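Local atomic coordinates of spectinomycin phosphotransferase (Legionella pneumophila serogroup 1, PDB entry 3I0O), a protein that probably phosphorylates the antibiotic spectinomycin, taking the phosphate group from a nucleoside triphosphate such as ATP with the help of a metal ion. Residues S48-L53 / Y100-A105; C209-H214 / E233-P238. All blocks are in the same frame, centred on the assembly; numbering follows the deposited sequence.

Contact 1 (S48-L53 / Y100-A105); sequences SYFIKL and YPFIHA. With ADP (adenosine-5'-diphosphate), chain B.
Phe50 and Phe102 meet at a corner that receives the adenine of ADP. CE1 of Phe102 lies in the ring plane of Phe50, at its edge, and CD1 of Phe102 rests on Phe50 CB at 3.8 Å. With CG of Phe50 anti to the backbone N (chi1 176°), that ring lies flat along the base, ADP C5 standing 3.5 Å above its plane, over the centre. Phe102 instead turns its face to the rim of the base, beneath ADP C2. In the N-terminal lobe of a kinase-like fold this is the junction of two antiparallel strands with the hinge: Phe50 N donates to Tyr100 O and Tyr100 N to Phe50 O, and Phe102 N bonds Ser48 O (2.9 Å). At the strand's last residue Pro101 O accepts from ADP N6, and past it Ile103 N gives ADP N1 an almost straight bond (2.9 Å, 176°). Tyr100 sets its ring edge against Phe50 O, with CD1 3.7 Å away. The Lys52 chain passes the Tyr100 ring at a slant, CD to CE1 4.0 Å, and, extended, carries NZ to ADP O1A, a 3.2 Å bond to the alpha-phosphate.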
ATOM      1  N   SER A  48      17.442 -14.496  10.889  1.00 46.41           N
ATOM      2  CA  SER A  48      16.248 -14.801  10.115  1.00 44.38           C
ATOM      3  C   SER A  48      16.174 -13.766   9.007  1.00 42.21           C
ATOM      4  O   SER A  48      16.514 -12.607   9.217  1.00 41.03           O
ATOM      5  CB  SER A  48      14.993 -14.750  10.986  1.00 42.96           C
ATOM      6  OG  SER A  48      14.985 -15.820  11.907  1.00 42.08           O
ATOM      7  N   TYR A  49      15.749 -14.202   7.828  1.00 42.18           N
ATOM      8  CA  TYR A  49      15.638 -13.336   6.664  1.00 42.63           C
ATOM      9  C   TYR A  49      14.243 -13.418   6.063  1.00 43.43           C
ATOM     10  O   TYR A  49      13.595 -14.463   6.113  1.00 44.91           O
ATOM     11  CB  TYR A  49      16.644 -13.767   5.600  1.00 42.11           C
ATOM     12  CG  TYR A  49      18.085 -13.738   6.042  1.00 43.53           C
ATOM     13  CD1 TYR A  49      18.792 -12.542   6.099  1.00 45.42           C
ATOM     14  CD2 TYR A  49      18.756 -14.914   6.384  1.00 45.64           C
ATOM     15  CE1 TYR A  49      20.136 -12.510   6.482  1.00 45.62           C
ATOM     16  CE2 TYR A  49      20.099 -14.900   6.771  1.00 44.31           C
ATOM     17  CZ  TYR A  49      20.780 -13.694   6.814  1.00 45.38           C
ATOM     18  OH  TYR A  49      22.102 -13.669   7.170  1.00 44.93           O
ATOM     19  N   PHE A  50      13.785 -12.310   5.499  1.00 43.52           N
ATOM     20  CA  PHE A  50      12.486 -12.258   4.845  1.00 42.92           C
ATOM     21  C   PHE A  50      12.826 -12.144   3.365  1.00 43.09           C
ATOM     22  O   PHE A  50      13.406 -11.154   2.927  1.00 40.74           O
ATOM     23  CB  PHE A  50      11.702 -11.049   5.343  1.00 45.07           C
ATOM     24  CG  PHE A  50      10.377 -10.854   4.665  1.00 47.99           C
ATOM     25  CD1 PHE A  50      10.262 -10.011   3.565  1.00 47.22           C
ATOM     26  CD2 PHE A  50       9.236 -11.502   5.139  1.00 47.11           C
ATOM     27  CE1 PHE A  50       9.027  -9.815   2.946  1.00 49.21           C
ATOM     28  CE2 PHE A  50       7.996 -11.314   4.529  1.00 47.04           C
ATOM     29  CZ  PHE A  50       7.890 -10.470   3.431  1.00 48.76           C
ATOM     30  N   ILE A  51      12.485 -13.186   2.611  1.00 44.28           N
ATOM     31  CA  ILE A  51      12.795 -13.263   1.191  1.00 45.31           C
ATOM     32  C   ILE A  51      11.614 -13.045   0.261  1.00 48.67           C
ATOM     33  O   ILE A  51      10.587 -13.720   0.360  1.00 46.70           O
ATOM     34  CB  ILE A  51      13.392 -14.628   0.849  1.00 45.80           C
ATOM     35  CG1 ILE A  51      14.443 -15.014   1.893  1.00 44.75           C
ATOM     36  CG2 ILE A  51      13.973 -14.604  -0.556  1.00 44.19           C
ATOM     37  CD1 ILE A  51      15.544 -14.012   2.075  1.00 44.50           C
ATOM     38  N   LYS A  52      11.780 -12.107  -0.662  1.00 51.67           N
ATOM     39  CA  LYS A  52      10.745 -11.797  -1.630  1.00 55.09           C
ATOM     40  C   LYS A  52      11.176 -12.224  -3.021  1.00 58.85           C
ATOM     41  O   LYS A  52      12.270 -11.891  -3.469  1.00 59.46           O
ATOM     42  CB  LYS A  52      10.455 -10.296  -1.650  1.00 56.38           C
ATOM     43  CG  LYS A  52       9.660  -9.766  -0.474  1.00 59.93           C
ATOM     44  CD  LYS A  52       9.274  -8.300  -0.694  1.00 63.93           C
ATOM     45  CE  LYS A  52       8.403  -7.767   0.443  1.00 67.05           C
ATOM     46  NZ  LYS A  52       7.941  -6.370   0.218  1.00 69.57           N
ATOM     47  N   LEU A  53      10.320 -12.974  -3.704  1.00 63.37           N
ATOM     48  CA  LEU A  53      10.607 -13.396  -5.068  1.00 66.43           C
ATOM     49  C   LEU A  53       9.641 -12.596  -5.934  1.00 68.79           C
ATOM     50  O   LEU A  53       8.499 -12.994  -6.121  1.00 70.92           O
ATOM     51  CB  LEU A  53      10.351 -14.891  -5.236  1.00 65.85           C
ATOM     52  CG  LEU A  53      11.154 -15.842  -4.352  1.00 66.48           C
ATOM     53  CD1 LEU A  53      10.789 -17.265  -4.724  1.00 67.62           C
ATOM     54  CD2 LEU A  53      12.649 -15.618  -4.540  1.00 67.50           C
ATOM     55  N   TYR A 100      15.748  -9.461   2.955  1.00 42.95           N
ATOM     56  CA  TYR A 100      15.780  -8.415   3.959  1.00 41.46           C
ATOM     57  C   TYR A 100      15.940  -9.121   5.280  1.00 40.13           C
ATOM     58  O   TYR A 100      15.727 -10.315   5.373  1.00 41.38           O
ATOM     59  CB  TYR A 100      14.455  -7.649   4.053  1.00 41.07           C
ATOM     60  CG  TYR A 100      13.979  -6.945   2.813  1.00 41.00           C
ATOM     61  CD1 TYR A 100      13.272  -7.630   1.823  1.00 39.64           C
ATOM     62  CD2 TYR A 100      14.188  -5.576   2.648  1.00 40.45           C
ATOM     63  CE1 TYR A 100      12.782  -6.967   0.708  1.00 40.91           C
ATOM     64  CE2 TYR A 100      13.698  -4.903   1.529  1.00 42.10           C
ATOM     65  CZ  TYR A 100      12.996  -5.601   0.566  1.00 41.49           C
ATOM     66  OH  TYR A 100      12.500  -4.934  -0.534  1.00 46.12           O
ATOM     67  N   PRO A 101      16.366  -8.398   6.316  1.00 40.50           N
ATOM     68  CA  PRO A 101      16.469  -9.121   7.582  1.00 39.42           C
ATOM     69  C   PRO A 101      14.999  -9.331   7.985  1.00 41.20           C
ATOM     70  O   PRO A 101      14.118  -8.606   7.512  1.00 41.88           O
ATOM     71  CB  PRO A 101      17.185  -8.130   8.489  1.00 37.16           C
ATOM     72  CG  PRO A 101      16.799  -6.787   7.918  1.00 40.23           C
ATOM     73  CD  PRO A 101      16.875  -7.020   6.431  1.00 39.43           C
ATOM     74  N   PHE A 102      14.719 -10.307   8.838  1.00 41.09           N
ATOM     75  CA  PHE A 102      13.349 -10.547   9.246  1.00 40.73           C
ATOM     76  C   PHE A 102      13.011  -9.692  10.455  1.00 43.22           C
ATOM     77  O   PHE A 102      13.756  -9.681  11.437  1.00 44.28           O
ATOM     78  CB  PHE A 102      13.143 -12.021   9.593  1.00 39.90           C
ATOM     79  CG  PHE A 102      11.697 -12.436   9.643  1.00 38.92           C
ATOM     80  CD1 PHE A 102      11.096 -13.020   8.541  1.00 38.76           C
ATOM     81  CD2 PHE A 102      10.937 -12.233  10.793  1.00 40.37           C
ATOM     82  CE1 PHE A 102       9.746 -13.403   8.576  1.00 40.82           C
ATOM     83  CE2 PHE A 102       9.592 -12.609  10.840  1.00 41.29           C
ATOM     84  CZ  PHE A 102       8.996 -13.198   9.726  1.00 39.68           C
ATOM     85  N   ILE A 103      11.892  -8.974  10.369  1.00 44.59           N
ATOM     86  CA  ILE A 103      11.408  -8.108  11.449  1.00 46.73           C
ATOM     87  C   ILE A 103      10.132  -8.757  12.022  1.00 47.85           C
ATOM     88  O   ILE A 103       9.147  -8.942  11.309  1.00 48.65           O
ATOM     89  CB  ILE A 103      11.071  -6.688  10.903  1.00 47.46           C
ATOM     90  CG1 ILE A 103      12.299  -6.075  10.226  1.00 46.20           C
ATOM     91  CG2 ILE A 103      10.559  -5.788  12.031  1.00 46.11           C
ATOM     92  CD1 ILE A 103      13.438  -5.775  11.162  1.00 46.73           C
ATOM     93  N   HIS A 104      10.148  -9.095  13.304  1.00 48.99           N
ATOM     94  CA  HIS A 104       9.000  -9.753  13.937  1.00 51.31           C
ATOM     95  C   HIS A 104       7.813  -8.865  14.339  1.00 50.39           C
ATOM     96  O   HIS A 104       6.728  -9.368  14.637  1.00 51.80           O
ATOM     97  CB  HIS A 104       9.481 -10.549  15.161  1.00 53.16           C
ATOM     98  CG  HIS A 104      10.276 -11.769  14.811  1.00 56.78           C
ATOM     99  ND1 HIS A 104       9.688 -12.963  14.448  1.00 58.77           N
ATOM    100  CD2 HIS A 104      11.613 -11.965  14.710  1.00 57.71           C
ATOM    101  CE1 HIS A 104      10.628 -13.840  14.135  1.00 59.70           C
ATOM    102  NE2 HIS A 104      11.805 -13.258  14.286  1.00 60.21           N
ATOM    103  N   ALA A 105       8.010  -7.554  14.343  1.00 48.07           N
ATOM    104  CA  ALA A 105       6.942  -6.636  14.721  1.00 46.97           C
ATOM    105  C   ALA A 105       5.658  -6.850  13.925  1.00 45.82           C
ATOM    106  O   ALA A 105       5.694  -7.195  12.746  1.00 47.81           O
ATOM    107  CB  ALA A 105       7.413  -5.203  14.556  1.00 46.71           C
TER
HETATM  108  PB  ADP B 500       2.482  -6.515  -0.122  0.50 53.36           P
HETATM  109  O1B ADP B 500       2.654  -5.349  -1.019  0.50 51.91           O
HETATM  110  O2B ADP B 500       2.234  -7.854  -0.705  0.50 52.42           O
HETATM  111  O3B ADP B 500       1.286  -6.185   0.918  0.50 49.98           O
HETATM  112  PA  ADP B 500       4.174  -5.638   2.048  0.50 55.97           P
HETATM  113  O1A ADP B 500       5.516  -5.085   1.770  0.50 55.75           O
HETATM  114  O2A ADP B 500       3.056  -4.710   2.326  0.50 52.65           O
HETATM  115  O3A ADP B 500       3.788  -6.633   0.823  0.50 53.56           O
HETATM  116  O5' ADP B 500       4.291  -6.672   3.285  1.00 58.32           O
HETATM  117  C5' ADP B 500       3.149  -7.449   3.707  1.00 61.27           C
HETATM  118  C4' ADP B 500       3.409  -8.141   5.054  1.00 62.62           C
HETATM  119  O4' ADP B 500       4.613  -8.924   5.014  1.00 63.11           O
HETATM  120  C3' ADP B 500       3.628  -7.186   6.240  1.00 63.27           C
HETATM  121  O3' ADP B 500       2.380  -6.968   6.918  1.00 61.79           O
HETATM  122  C2' ADP B 500       4.550  -8.020   7.142  1.00 63.84           C
HETATM  123  O2' ADP B 500       3.751  -8.913   7.945  1.00 68.73           O
HETATM  124  C1' ADP B 500       5.431  -8.861   6.196  1.00 62.43           C
HETATM  125  N9  ADP B 500       6.819  -8.325   6.008  1.00 58.21           N
HETATM  126  C8  ADP B 500       7.272  -7.403   5.089  1.00 55.63           C
HETATM  127  N7  ADP B 500       8.542  -7.135   5.180  1.00 53.22           N
HETATM  128  C5  ADP B 500       8.978  -7.930   6.233  1.00 53.31           C
HETATM  129  C6  ADP B 500      10.266  -8.122   6.861  1.00 51.47           C
HETATM  130  N6  ADP B 500      11.363  -7.481   6.470  1.00 50.40           N
HETATM  131  N1  ADP B 500      10.346  -9.006   7.904  1.00 51.74           N
HETATM  132  C2  ADP B 500       9.235  -9.657   8.303  1.00 50.25           C
HETATM  133  N3  ADP B 500       7.993  -9.560   7.799  1.00 51.94           N
HETATM  134  C4  ADP B 500       7.936  -8.666   6.751  1.00 53.99           C

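Contact 2 (C209-H214 / E233-P238); sequences CHSDIH and EPMLAP. With SMI (spectinomycin), chain C.
Cys209 and Met235 form a hydrogen-bonded antiparallel pair just where the chain enters the catalytic loop of the kinase-like phosphotransferases, whose His-x-Asp signature is matched by His210, Ser211 and Asp212. Of the two backbone bonds, Cys209 N to Met235 O is short and straight (2.8 Å, 168°), and Met235 N returns to Cys209 O at 3.0 Å. Pro234, which has no N-H to offer, sets its CA against the same Cys209 O, a CA-H...O contact of 3.2 Å.

Apolar and sulfur contacts extend the pairing. With SG beside its backbone N (chi1 -67°), Cys209 directs the sulfur along the partner strand to the carbonyls of Ala237 and Pro238, 3.4 Å from Ala237 O, while its CB faces Met235 CG.

Polar contacts follow where the strands part. Ser211 OG donates to His210 O, in the carbonyl plane on a lone pair, and lies 3.1 Å from Glu233 O. One water joins the segments, donating to His210 O and accepting from Glu233 N at 2.8 Å. It also sits toward the rim of one face of the His210 imidazole, with Ile213 CB toward the rim of the other. Asp212 N, in the ring plane, donates to ND1, and NE2 is bonded to Ile229 O, which together fix the ring's rotation.

Ligand contacts lie at the far end. Asp212, whose OD1 is paired with Arg284, meets the spectinomycin hydroxyl O11 through OD2. His214 NE2 approaches the same O11 in its ring plane, a weak bond of 3.3 Å but nearly straight at 177°.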
ATOM      1  N   CYS A 209       6.185  10.681  -2.494  1.00 43.36           N
ATOM      2  CA  CYS A 209       5.144  10.054  -1.693  1.00 43.48           C
ATOM      3  C   CYS A 209       5.191   8.531  -1.705  1.00 41.93           C
ATOM      4  O   CYS A 209       5.583   7.905  -2.694  1.00 43.46           O
ATOM      5  CB  CYS A 209       3.761  10.504  -2.177  1.00 44.96           C
ATOM      6  SG  CYS A 209       3.387  12.265  -1.910  1.00 47.44           S
ATOM      7  N   HIS A 210       4.784   7.942  -0.590  1.00 38.96           N
ATOM      8  CA  HIS A 210       4.726   6.499  -0.460  1.00 36.70           C
ATOM      9  C   HIS A 210       3.516   6.066  -1.288  1.00 35.54           C
ATOM     10  O   HIS A 210       3.588   5.125  -2.072  1.00 31.90           O
ATOM     11  CB  HIS A 210       4.542   6.125   1.014  1.00 36.67           C
ATOM     12  CG  HIS A 210       4.522   4.651   1.271  1.00 34.96           C
ATOM     13  ND1 HIS A 210       3.441   3.856   0.954  1.00 34.21           N
ATOM     14  CD2 HIS A 210       5.445   3.831   1.825  1.00 32.32           C
ATOM     15  CE1 HIS A 210       3.699   2.610   1.308  1.00 34.57           C
ATOM     16  NE2 HIS A 210       4.908   2.568   1.838  1.00 34.71           N
ATOM     17  N   SER A 211       2.417   6.793  -1.095  1.00 36.82           N
ATOM     18  CA  SER A 211       1.148   6.590  -1.799  1.00 39.17           C
ATOM     19  C   SER A 211       0.215   5.556  -1.167  1.00 39.28           C
ATOM     20  O   SER A 211      -0.986   5.534  -1.451  1.00 40.28           O
ATOM     21  CB  SER A 211       1.393   6.200  -3.262  1.00 35.47           C
ATOM     22  OG  SER A 211       1.471   4.794  -3.398  1.00 38.00           O
ATOM     23  N   ASP A 212       0.751   4.712  -0.301  1.00 37.90           N
ATOM     24  CA  ASP A 212      -0.073   3.682   0.294  1.00 37.62           C
ATOM     25  C   ASP A 212       0.337   3.419   1.744  1.00 38.04           C
ATOM     26  O   ASP A 212       0.390   2.275   2.187  1.00 34.95           O
ATOM     27  CB  ASP A 212       0.060   2.425  -0.570  1.00 35.52           C
ATOM     28  CG  ASP A 212      -0.922   1.331  -0.189  1.00 40.83           C
ATOM     29  OD1 ASP A 212      -2.131   1.628  -0.023  1.00 38.09           O
ATOM     30  OD2 ASP A 212      -0.475   0.165  -0.078  1.00 37.92           O
ATOM     31  N   ILE A 213       0.609   4.492   2.487  1.00 37.65           N
ATOM     32  CA  ILE A 213       1.032   4.342   3.864  1.00 37.49           C
ATOM     33  C   ILE A 213      -0.071   4.340   4.926  1.00 37.34           C
ATOM     34  O   ILE A 213      -0.267   5.312   5.653  1.00 36.50           O
ATOM     35  CB  ILE A 213       2.108   5.399   4.248  1.00 37.94           C
ATOM     36  CG1 ILE A 213       2.591   5.123   5.669  1.00 36.93           C
ATOM     37  CG2 ILE A 213       1.552   6.816   4.116  1.00 37.07           C
ATOM     38  CD1 ILE A 213       3.719   5.998   6.101  1.00 39.91           C
ATOM     39  N   HIS A 214      -0.793   3.227   4.997  1.00 37.87           N
ATOM     40  CA  HIS A 214      -1.831   3.047   5.996  1.00 36.00           C
ATOM     41  C   HIS A 214      -1.200   2.147   7.058  1.00 37.29           C
ATOM     42  O   HIS A 214      -0.029   1.779   6.941  1.00 36.91           O
ATOM     43  CB  HIS A 214      -3.064   2.394   5.374  1.00 35.08           C
ATOM     44  CG  HIS A 214      -2.766   1.163   4.572  1.00 35.40           C
ATOM     45  ND1 HIS A 214      -2.514  -0.064   5.149  1.00 34.99           N
ATOM     46  CD2 HIS A 214      -2.701   0.968   3.233  1.00 36.00           C
ATOM     47  CE1 HIS A 214      -2.310  -0.961   4.202  1.00 37.12           C
ATOM     48  NE2 HIS A 214      -2.418  -0.362   3.028  1.00 33.88           N
ATOM     49  N   GLU A 233       4.879   1.426  -4.725  1.00 52.34           N
ATOM     50  CA  GLU A 233       4.180   2.479  -5.452  1.00 53.18           C
ATOM     51  C   GLU A 233       4.677   3.894  -5.186  1.00 50.23           C
ATOM     52  O   GLU A 233       3.894   4.830  -5.256  1.00 51.60           O
ATOM     53  CB  GLU A 233       2.681   2.426  -5.129  1.00 57.14           C
ATOM     54  CG  GLU A 233       2.067   1.030  -5.176  1.00 62.83           C
ATOM     55  CD  GLU A 233       2.005   0.456  -6.579  1.00 66.41           C
ATOM     56  OE1 GLU A 233       3.028   0.497  -7.299  1.00 68.84           O
ATOM     57  OE2 GLU A 233       0.929  -0.047  -6.960  1.00 69.38           O
ATOM     58  N   PRO A 234       5.970   4.079  -4.867  1.00 47.65           N
ATOM     59  CA  PRO A 234       6.353   5.473  -4.631  1.00 46.16           C
ATOM     60  C   PRO A 234       6.017   6.327  -5.857  1.00 44.79           C
ATOM     61  O   PRO A 234       6.035   5.843  -6.981  1.00 41.22           O
ATOM     62  CB  PRO A 234       7.857   5.376  -4.350  1.00 46.50           C
ATOM     63  CG  PRO A 234       8.275   4.186  -5.149  1.00 46.40           C
ATOM     64  CD  PRO A 234       7.153   3.203  -4.876  1.00 47.86           C
ATOM     65  N   MET A 235       5.688   7.592  -5.627  1.00 45.06           N
ATOM     66  CA  MET A 235       5.327   8.491  -6.716  1.00 44.52           C
ATOM     67  C   MET A 235       5.573   9.945  -6.352  1.00 44.93           C
ATOM     68  O   MET A 235       5.904  10.271  -5.213  1.00 45.34           O
ATOM     69  CB  MET A 235       3.844   8.332  -7.075  1.00 41.26           C
ATOM     70  CG  MET A 235       2.889   8.799  -5.985  1.00 41.72           C
ATOM     71  SD  MET A 235       1.166   8.977  -6.493  1.00 43.10           S
ATOM     72  CE  MET A 235       0.453   7.520  -5.941  1.00 48.91           C
ATOM     73  N   LEU A 236       5.411  10.815  -7.342  1.00 45.50           N
ATOM     74  CA  LEU A 236       5.553  12.247  -7.143  1.00 45.10           C
ATOM     75  C   LEU A 236       4.119  12.768  -7.143  1.00 44.86           C
ATOM     76  O   LEU A 236       3.361  12.524  -8.083  1.00 44.39           O
ATOM     77  CB  LEU A 236       6.377  12.860  -8.273  1.00 43.67           C
ATOM     78  CG  LEU A 236       7.851  12.444  -8.233  1.00 43.39           C
ATOM     79  CD1 LEU A 236       8.625  13.060  -9.392  1.00 43.44           C
ATOM     80  CD2 LEU A 236       8.443  12.890  -6.916  1.00 42.58           C
ATOM     81  N   ALA A 237       3.736  13.457  -6.073  1.00 44.27           N
ATOM     82  CA  ALA A 237       2.373  13.945  -5.954  1.00 42.61           C
ATOM     83  C   ALA A 237       2.229  14.848  -4.746  1.00 42.52           C
ATOM     84  O   ALA A 237       3.160  14.992  -3.953  1.00 41.89           O
ATOM     85  CB  ALA A 237       1.419  12.747  -5.815  1.00 43.05           C
ATOM     86  N   PRO A 238       1.056  15.489  -4.594  1.00 42.62           N
ATOM     87  CA  PRO A 238       0.862  16.367  -3.432  1.00 42.17           C
ATOM     88  C   PRO A 238       1.024  15.557  -2.138  1.00 42.41           C
ATOM     89  O   PRO A 238       0.638  14.385  -2.078  1.00 41.40           O
ATOM     90  CB  PRO A 238      -0.568  16.872  -3.614  1.00 41.40           C
ATOM     91  CG  PRO A 238      -0.723  16.914  -5.093  1.00 42.47           C
ATOM     92  CD  PRO A 238      -0.046  15.638  -5.562  1.00 42.46           C
TER
HETATM   93  O1  SMI C 340      -5.280  -3.211   2.544  1.00 38.63           O
HETATM   94  C2  SMI C 340      -6.311  -3.860   3.334  1.00 36.88           C
HETATM   95  C2M SMI C 340      -5.823  -5.249   3.729  1.00 35.39           C
HETATM   96  C3  SMI C 340      -7.649  -3.954   2.510  1.00 36.87           C
HETATM   97  C4  SMI C 340      -8.016  -2.534   2.161  1.00 37.09           C
HETATM   98  C5  SMI C 340      -6.883  -2.069   1.269  1.00 38.03           C
HETATM   99  O5  SMI C 340      -7.218  -0.734   0.881  1.00 39.33           O
HETATM  100  C6  SMI C 340      -5.655  -1.871   2.118  1.00 37.55           C
HETATM  101  O1B SMI C 340      -6.698  -2.852   0.097  1.00 36.63           O
HETATM  102  O2B SMI C 340      -4.481  -1.527   1.357  1.00 38.07           O
HETATM  103  C7  SMI C 340      -5.656  -2.298  -0.669  1.00 36.15           C
HETATM  104  C8  SMI C 340      -5.503  -3.120  -1.962  1.00 35.15           C
HETATM  105  N8  SMI C 340      -6.808  -3.054  -2.657  1.00 34.60           N
HETATM  106  C8M SMI C 340      -6.780  -3.823  -3.905  1.00 35.34           C
HETATM  107  C9  SMI C 340      -4.369  -2.466  -2.817  1.00 35.08           C
HETATM  108  O9  SMI C 340      -4.728  -1.108  -3.124  1.00 30.84           O
HETATM  109  C10 SMI C 340      -3.030  -2.471  -2.014  1.00 36.27           C
HETATM  110  N10 SMI C 340      -2.010  -1.869  -2.710  1.00 38.94           N
HETATM  111  C1M SMI C 340      -1.703  -2.531  -3.985  1.00 33.21           C
HETATM  112  C11 SMI C 340      -3.233  -1.708  -0.707  1.00 36.71           C
HETATM  113  O11 SMI C 340      -2.025  -1.744   0.018  1.00 43.05           O
HETATM  114  C12 SMI C 340      -4.342  -2.313   0.136  1.00 37.58           C
HETATM  115  O4A SMI C 340      -9.246  -2.390   1.441  1.00 39.67           O
HETATM  116  O4B SMI C 340      -8.197  -2.057   3.436  1.00 38.13           O
HETATM  117  O   HOH W   1       4.784   2.484  -2.082  1.00 40.61           O

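Contact 1 (48-53 / 100-105) lies near the surface in the five-stranded N-terminal sheet, whereas contact 2 (209-214 / 233-238) is buried nearer the middle of the chain, on a short three-stranded sheet and the loop leaving it. They share no strand and do not touch: their centres are about 23 Å apart and their nearest atoms about 10 Å. Both illustrate antiparallel backbone pairing beside a ligand site, yet the chemistry differs. Contact 1 offers aromatic faces and hinge backbone atoms to the nucleotide; contact 2 is joined by a backbone pair and one bridging water, while its loop carries the imidazole and carboxylate that meet the antibiotic. The magnesium-binding Asn217 and Asp230 lie near Lys52 and His210 alike.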